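Local coordinates for protein L-2,4-diaminobutyric acid acetyltransferase (Geobacillus sp., PDB 6SLL) that catalyses transfer of an acetyl group from acetyl-coenzyme A to L-2,4-diaminobutyric acid, a step in biosynthesis of the chemical chaperone ectoine, at residues T60-I74 against A103-C116. Residues are numbered along the deposited sequence; the frame is centred on the assembly and turned at random.
Sequences TCMIAEHEGDIVGFI and AKAMLTGLMNQKAC. With COA (coenzyme A), chain F.
Met-106 lays its thioether over the backbone of the hairpin strand 69-74, with SD 3.4 Å from Phe-73 N and CE close to the same peptide. Gly-72 makes this possible, since a CB modelled there would fall 2.9 Å from Met-106 SD. That glycine also belongs to a classic beta bulge, in which Val-71 and Gly-72 both donate to Ala-64 O from one face of its carbonyl plane. Ile-74 comes across the root of Met-106: its CD1 lies 3.5 Å from Met-106 CB, tighter than usual for carbon, and also meets Leu-107 N, while its CG2 branch touches Leu-110 CD2. Replacing Ile-74 by an alanine would probably open a gap between strand 69-74 and the helix beside Met-106 CB and Leu-107, and leave Leu-110 CD2 without its CG2 neighbour. From strand 62-66, Met-62 starts with CG anti to its backbone N (chi1 -171°), which sets CG against Met-106 CB; in the conformer described, one of two, bends at chi2 and chi3 bring CE 3.7 Å from Leu-110 N, beside Gly-109. Farther along, Leu-110 CD1 sits 3.4 Å from Thr-60 O, and Thr-60 CG2 meets Ala-115 CB at 3.9 Å. No hydrogen bond crosses the interface, so apolar overlap holds it. At the helix start, Ala-103 N donates to COA O4A (2.9 Å) and Lys-104 N to COA O2A, the amino-end grip on the pyrophosphate expected of the GNAT fold; Lys-104 NZ binds the 3'-phosphate oxygen O7A and pairs with Glu-143. The axes of helix segment 103-112 and strand 69-74 approach to 8.8 Å, their N-to-C directions 40° apart; the helix packs on one face of the mixed sheet, with Tyr-21 of strand 20-22 and Val-93 of strand 85-93 also touching Met-106, and Tyr-140 of helix 131-144 against Leu-107.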
# COMPACT_ATOMS: atom_id res chain seq x y z
N THR B 60 0.04 -12.41 1.04
CA THR B 60 0.77 -12.30 -0.21
C THR B 60 2.11 -11.57 0.00
O THR B 60 2.58 -10.96 -0.97
CB THR B 60 -0.08 -11.62 -1.29
OG1 THR B 60 -0.48 -10.31 -0.86
CG2 THR B 60 -1.28 -12.41 -1.65
N CYS B 61 2.68 -11.66 1.20
CA CYS B 61 4.02 -11.10 1.44
C CYS B 61 4.90 -12.19 2.05
O CYS B 61 4.40 -13.22 2.54
CB CYS B 61 3.94 -9.90 2.40
SG CYS B 61 3.07 -8.47 1.76
N MET B 62 6.19 -11.96 2.11
CA MET B 62 7.16 -12.94 2.59
C MET B 62 8.26 -12.23 3.38
O MET B 62 8.66 -11.09 3.02
CB MET B 62 7.85 -13.61 1.34
CG MET B 62 8.71 -14.73 1.52
SD MET B 62 7.92 -16.11 2.55
CE MET B 62 6.69 -16.31 1.31
N ILE B 63 8.71 -12.90 4.45
CA ILE B 63 9.94 -12.54 5.20
C ILE B 63 10.90 -13.67 5.20
O ILE B 63 10.51 -14.83 5.25
CB ILE B 63 9.53 -12.19 6.70
CG1 ILE B 63 9.11 -10.68 6.76
CG2 ILE B 63 10.63 -12.50 7.72
CD1 ILE B 63 8.74 -10.18 8.08
N ALA B 64 12.18 -13.31 5.15
CA ALA B 64 13.28 -14.24 5.42
C ALA B 64 14.03 -13.79 6.62
O ALA B 64 14.34 -12.61 6.80
CB ALA B 64 14.24 -14.26 4.22
N GLU B 65 14.31 -14.76 7.52
CA GLU B 65 15.05 -14.49 8.76
C GLU B 65 16.26 -15.42 8.87
O GLU B 65 16.16 -16.59 8.46
CB GLU B 65 14.22 -14.71 9.96
CG GLU B 65 13.29 -13.61 10.16
CD GLU B 65 12.16 -13.89 11.23
OE1 GLU B 65 11.67 -14.96 11.25
OE2 GLU B 65 11.89 -13.04 12.05
N HIS B 66 17.33 -14.91 9.40
CA HIS B 66 18.55 -15.73 9.62
C HIS B 66 19.09 -15.37 10.98
O HIS B 66 19.37 -14.19 11.25
CB HIS B 66 19.54 -15.47 8.53
CG HIS B 66 20.82 -16.30 8.72
ND1 HIS B 66 21.99 -15.70 9.07
CD2 HIS B 66 21.07 -17.60 8.58
CE1 HIS B 66 22.90 -16.65 9.21
NE2 HIS B 66 22.37 -17.79 8.87
N GLU B 67 19.20 -16.35 11.87
CA GLU B 67 19.74 -16.20 13.18
C GLU B 67 19.08 -15.01 13.87
O GLU B 67 19.73 -14.23 14.58
CB GLU B 67 21.26 -16.13 13.14
CG GLU B 67 21.89 -17.48 12.71
CD GLU B 67 23.39 -17.53 12.73
OE1 GLU B 67 24.01 -16.43 12.72
OE2 GLU B 67 23.82 -18.73 12.57
N GLY B 68 17.76 -14.92 13.68
CA GLY B 68 16.95 -13.90 14.38
C GLY B 68 16.76 -12.56 13.78
O GLY B 68 16.03 -11.77 14.32
N ASP B 69 17.52 -12.33 12.68
CA ASP B 69 17.50 -11.03 11.98
C ASP B 69 16.64 -11.17 10.71
O ASP B 69 16.73 -12.16 10.01
CB ASP B 69 18.92 -10.62 11.50
CG ASP B 69 19.81 -10.29 12.58
OD1 ASP B 69 19.34 -10.00 13.73
OD2 ASP B 69 20.98 -10.66 12.35
N ILE B 70 15.80 -10.16 10.45
CA ILE B 70 15.10 -10.10 9.16
C ILE B 70 16.16 -9.78 8.13
O ILE B 70 16.81 -8.72 8.18
CB ILE B 70 13.87 -9.18 9.19
CG1 ILE B 70 12.75 -9.78 10.15
CG2 ILE B 70 13.37 -8.98 7.77
CD1 ILE B 70 11.57 -8.81 10.34
N VAL B 71 16.32 -10.65 7.15
CA VAL B 71 17.28 -10.48 6.07
C VAL B 71 16.65 -10.32 4.71
O VAL B 71 17.35 -10.08 3.73
CB VAL B 71 18.37 -11.55 6.10
CG1 VAL B 71 19.21 -11.47 7.40
CG2 VAL B 71 17.82 -12.91 5.85
N GLY B 72 15.33 -10.58 4.59
CA GLY B 72 14.65 -10.45 3.30
C GLY B 72 13.23 -10.12 3.50
O GLY B 72 12.58 -10.51 4.50
N PHE B 73 12.66 -9.44 2.50
CA PHE B 73 11.20 -9.09 2.49
C PHE B 73 10.77 -9.01 1.05
O PHE B 73 11.48 -8.47 0.18
CB PHE B 73 10.97 -7.76 3.20
CG PHE B 73 9.54 -7.28 3.19
CD1 PHE B 73 8.61 -7.86 3.98
CD2 PHE B 73 9.18 -6.17 2.45
CE1 PHE B 73 7.32 -7.38 4.04
CE2 PHE B 73 7.91 -5.65 2.48
CZ PHE B 73 6.97 -6.27 3.29
N ILE B 74 9.55 -9.50 0.81
CA ILE B 74 8.78 -9.19 -0.42
C ILE B 74 7.44 -8.73 -0.04
O ILE B 74 6.68 -9.43 0.68
CB ILE B 74 8.69 -10.41 -1.40
CG1 ILE B 74 9.95 -10.90 -1.78
CG2 ILE B 74 7.83 -9.99 -2.61
CD1 ILE B 74 9.91 -11.98 -2.82
N ALA B 103 16.45 -14.07 -2.27
CA ALA B 103 15.36 -13.47 -3.02
C ALA B 103 14.66 -14.50 -3.92
O ALA B 103 13.41 -14.49 -4.00
CB ALA B 103 15.84 -12.29 -3.87
N LYS B 104 15.42 -15.37 -4.58
CA LYS B 104 14.80 -16.38 -5.41
C LYS B 104 13.92 -17.28 -4.56
O LYS B 104 12.82 -17.64 -4.99
CB LYS B 104 15.87 -17.18 -6.09
CG LYS B 104 15.41 -18.22 -7.05
CD LYS B 104 16.59 -19.01 -7.66
CE LYS B 104 17.48 -18.18 -8.53
NZ LYS B 104 18.30 -19.08 -9.47
N ALA B 105 14.35 -17.64 -3.39
CA ALA B 105 13.57 -18.51 -2.49
C ALA B 105 12.34 -17.76 -2.01
O ALA B 105 11.26 -18.40 -1.88
CB ALA B 105 14.39 -19.00 -1.31
N MET B 106 12.43 -16.47 -1.72
CA MET B 106 11.25 -15.76 -1.29
C MET B 106 10.22 -15.68 -2.41
O MET B 106 9.02 -15.81 -2.17
CB MET B 106 11.58 -14.30 -0.88
CG MET B 106 12.30 -14.17 0.45
SD MET B 106 12.37 -12.50 1.09
CE MET B 106 13.37 -11.69 -0.15
N LEU B 107 10.68 -15.43 -3.66
CA LEU B 107 9.76 -15.26 -4.76
C LEU B 107 9.11 -16.58 -5.08
O LEU B 107 7.87 -16.69 -5.25
CB LEU B 107 10.51 -14.71 -5.99
CG LEU B 107 9.72 -14.53 -7.27
CD1 LEU B 107 8.46 -13.66 -7.05
CD2 LEU B 107 10.56 -13.95 -8.38
N THR B 108 9.87 -17.67 -5.15
CA THR B 108 9.32 -19.00 -5.43
C THR B 108 8.36 -19.33 -4.28
O THR B 108 7.21 -19.83 -4.50
CB THR B 108 10.46 -20.04 -5.48
OG1 THR B 108 11.25 -19.72 -6.62
CG2 THR B 108 9.95 -21.47 -5.53
N GLY B 109 8.74 -19.09 -3.05
CA GLY B 109 7.86 -19.40 -1.93
C GLY B 109 6.62 -18.58 -1.92
O GLY B 109 5.51 -19.11 -1.63
N LEU B 110 6.67 -17.31 -2.28
CA LEU B 110 5.49 -16.50 -2.38
C LEU B 110 4.49 -17.09 -3.34
O LEU B 110 3.27 -17.15 -3.07
CB LEU B 110 5.87 -15.09 -2.83
CG LEU B 110 4.75 -14.10 -3.09
CD1 LEU B 110 3.84 -13.94 -1.84
CD2 LEU B 110 5.31 -12.79 -3.56
N MET B 111 4.94 -17.59 -4.44
CA MET B 111 4.05 -18.09 -5.46
C MET B 111 3.41 -19.43 -5.08
O MET B 111 2.45 -19.83 -5.72
CB MET B 111 4.73 -18.17 -6.82
CG MET B 111 5.12 -16.79 -7.33
SD MET B 111 4.10 -15.44 -7.17
CE MET B 111 3.08 -16.16 -8.07
N ASN B 112 3.86 -20.09 -4.01
CA ASN B 112 3.19 -21.28 -3.48
C ASN B 112 2.11 -20.94 -2.49
O ASN B 112 1.38 -21.84 -2.05
CB ASN B 112 4.22 -22.19 -2.77
CG ASN B 112 5.26 -22.76 -3.68
OD1 ASN B 112 4.96 -23.08 -4.82
ND2 ASN B 112 6.46 -22.93 -3.15
N GLN B 113 2.02 -19.72 -1.99
CA GLN B 113 1.12 -19.43 -0.92
C GLN B 113 -0.29 -19.62 -1.34
O GLN B 113 -0.69 -19.38 -2.51
CB GLN B 113 1.35 -18.02 -0.38
CG GLN B 113 2.77 -17.87 0.18
CD GLN B 113 3.20 -19.05 1.11
OE1 GLN B 113 2.46 -19.27 2.13
NE2 GLN B 113 4.26 -19.84 0.87
N LYS B 114 -1.15 -19.95 -0.39
CA LYS B 114 -2.54 -20.22 -0.68
C LYS B 114 -3.23 -19.06 -1.36
O LYS B 114 -4.02 -19.25 -2.29
CB LYS B 114 -3.26 -20.53 0.65
CG LYS B 114 -4.69 -20.91 0.51
CD LYS B 114 -5.35 -21.19 1.93
CE LYS B 114 -6.76 -21.49 1.86
NZ LYS B 114 -7.30 -21.85 3.19
N ALA B 115 -2.95 -17.80 -0.91
CA ALA B 115 -3.55 -16.62 -1.49
C ALA B 115 -3.01 -16.28 -2.82
O ALA B 115 -3.56 -15.35 -3.47
CB ALA B 115 -3.46 -15.44 -0.53
N CYS B 116 -2.01 -16.98 -3.33
CA CYS B 116 -1.51 -16.75 -4.69
C CYS B 116 -2.00 -17.82 -5.66
O CYS B 116 -1.62 -17.89 -6.82
CB CYS B 116 0.06 -16.74 -4.69
SG CYS B 116 0.59 -15.23 -3.85
N1A COA F . 25.67 -9.97 -9.42
C2A COA F . 25.27 -10.86 -10.34
N3A COA F . 24.16 -11.59 -10.34
C4A COA F . 23.41 -11.41 -9.21
C5A COA F . 23.72 -10.49 -8.22
C6A COA F . 24.90 -9.72 -8.32
N6A COA F . 25.33 -8.87 -7.44
N7A COA F . 22.78 -10.61 -7.21
C8A COA F . 21.89 -11.49 -7.64
N9A COA F . 22.23 -11.96 -8.86
C1B COA F . 21.50 -12.88 -9.62
C2B COA F . 21.70 -14.32 -9.15
O2B COA F . 22.82 -14.90 -9.74
C3B COA F . 20.33 -14.88 -9.50
O3B COA F . 20.28 -15.01 -10.98
P3B COA F . 20.43 -16.46 -11.70
O7A COA F . 19.06 -17.06 -11.30
O8A COA F . 20.73 -16.13 -13.17
O9A COA F . 21.30 -17.44 -10.77
C4B COA F . 19.41 -13.72 -9.20
O4B COA F . 20.13 -12.54 -9.44
C5B COA F . 18.77 -13.91 -7.82
O5B COA F . 19.81 -14.06 -6.83
P1A COA F . 19.51 -14.13 -5.27
O1A COA F . 20.75 -14.59 -4.60
O2A COA F . 18.24 -14.84 -5.00
O3A COA F . 19.32 -12.56 -4.98
P2A COA F . 19.54 -11.82 -3.56
O4A COA F . 19.01 -12.64 -2.46
O5A COA F . 20.97 -11.38 -3.47
O6A COA F . 18.60 -10.58 -3.71
CBP COA F . 17.99 -8.41 -4.57
CCP COA F . 18.47 -9.80 -4.92
CDP COA F . 17.63 -7.68 -5.89
CEP COA F . 16.79 -8.51 -3.70
CAP COA F . 19.17 -7.71 -3.82
OAP COA F . 20.26 -7.53 -4.77
C9P COA F . 18.86 -6.39 -3.20
O9P COA F . 18.08 -6.23 -2.25
N8P COA F . 19.53 -5.36 -3.79
C7P COA F . 19.50 -4.02 -3.45
C6P COA F . 20.92 -3.31 -3.77
C5P COA F . 21.10 -2.97 -5.21
O5P COA F . 20.88 -3.88 -6.08
N4P COA F . 21.56 -1.90 -5.52
C3P COA F . 21.83 -1.48 -6.96
C2P COA F . 22.23 0.18 -6.93
S1P COA F . 23.89 0.27 -6.32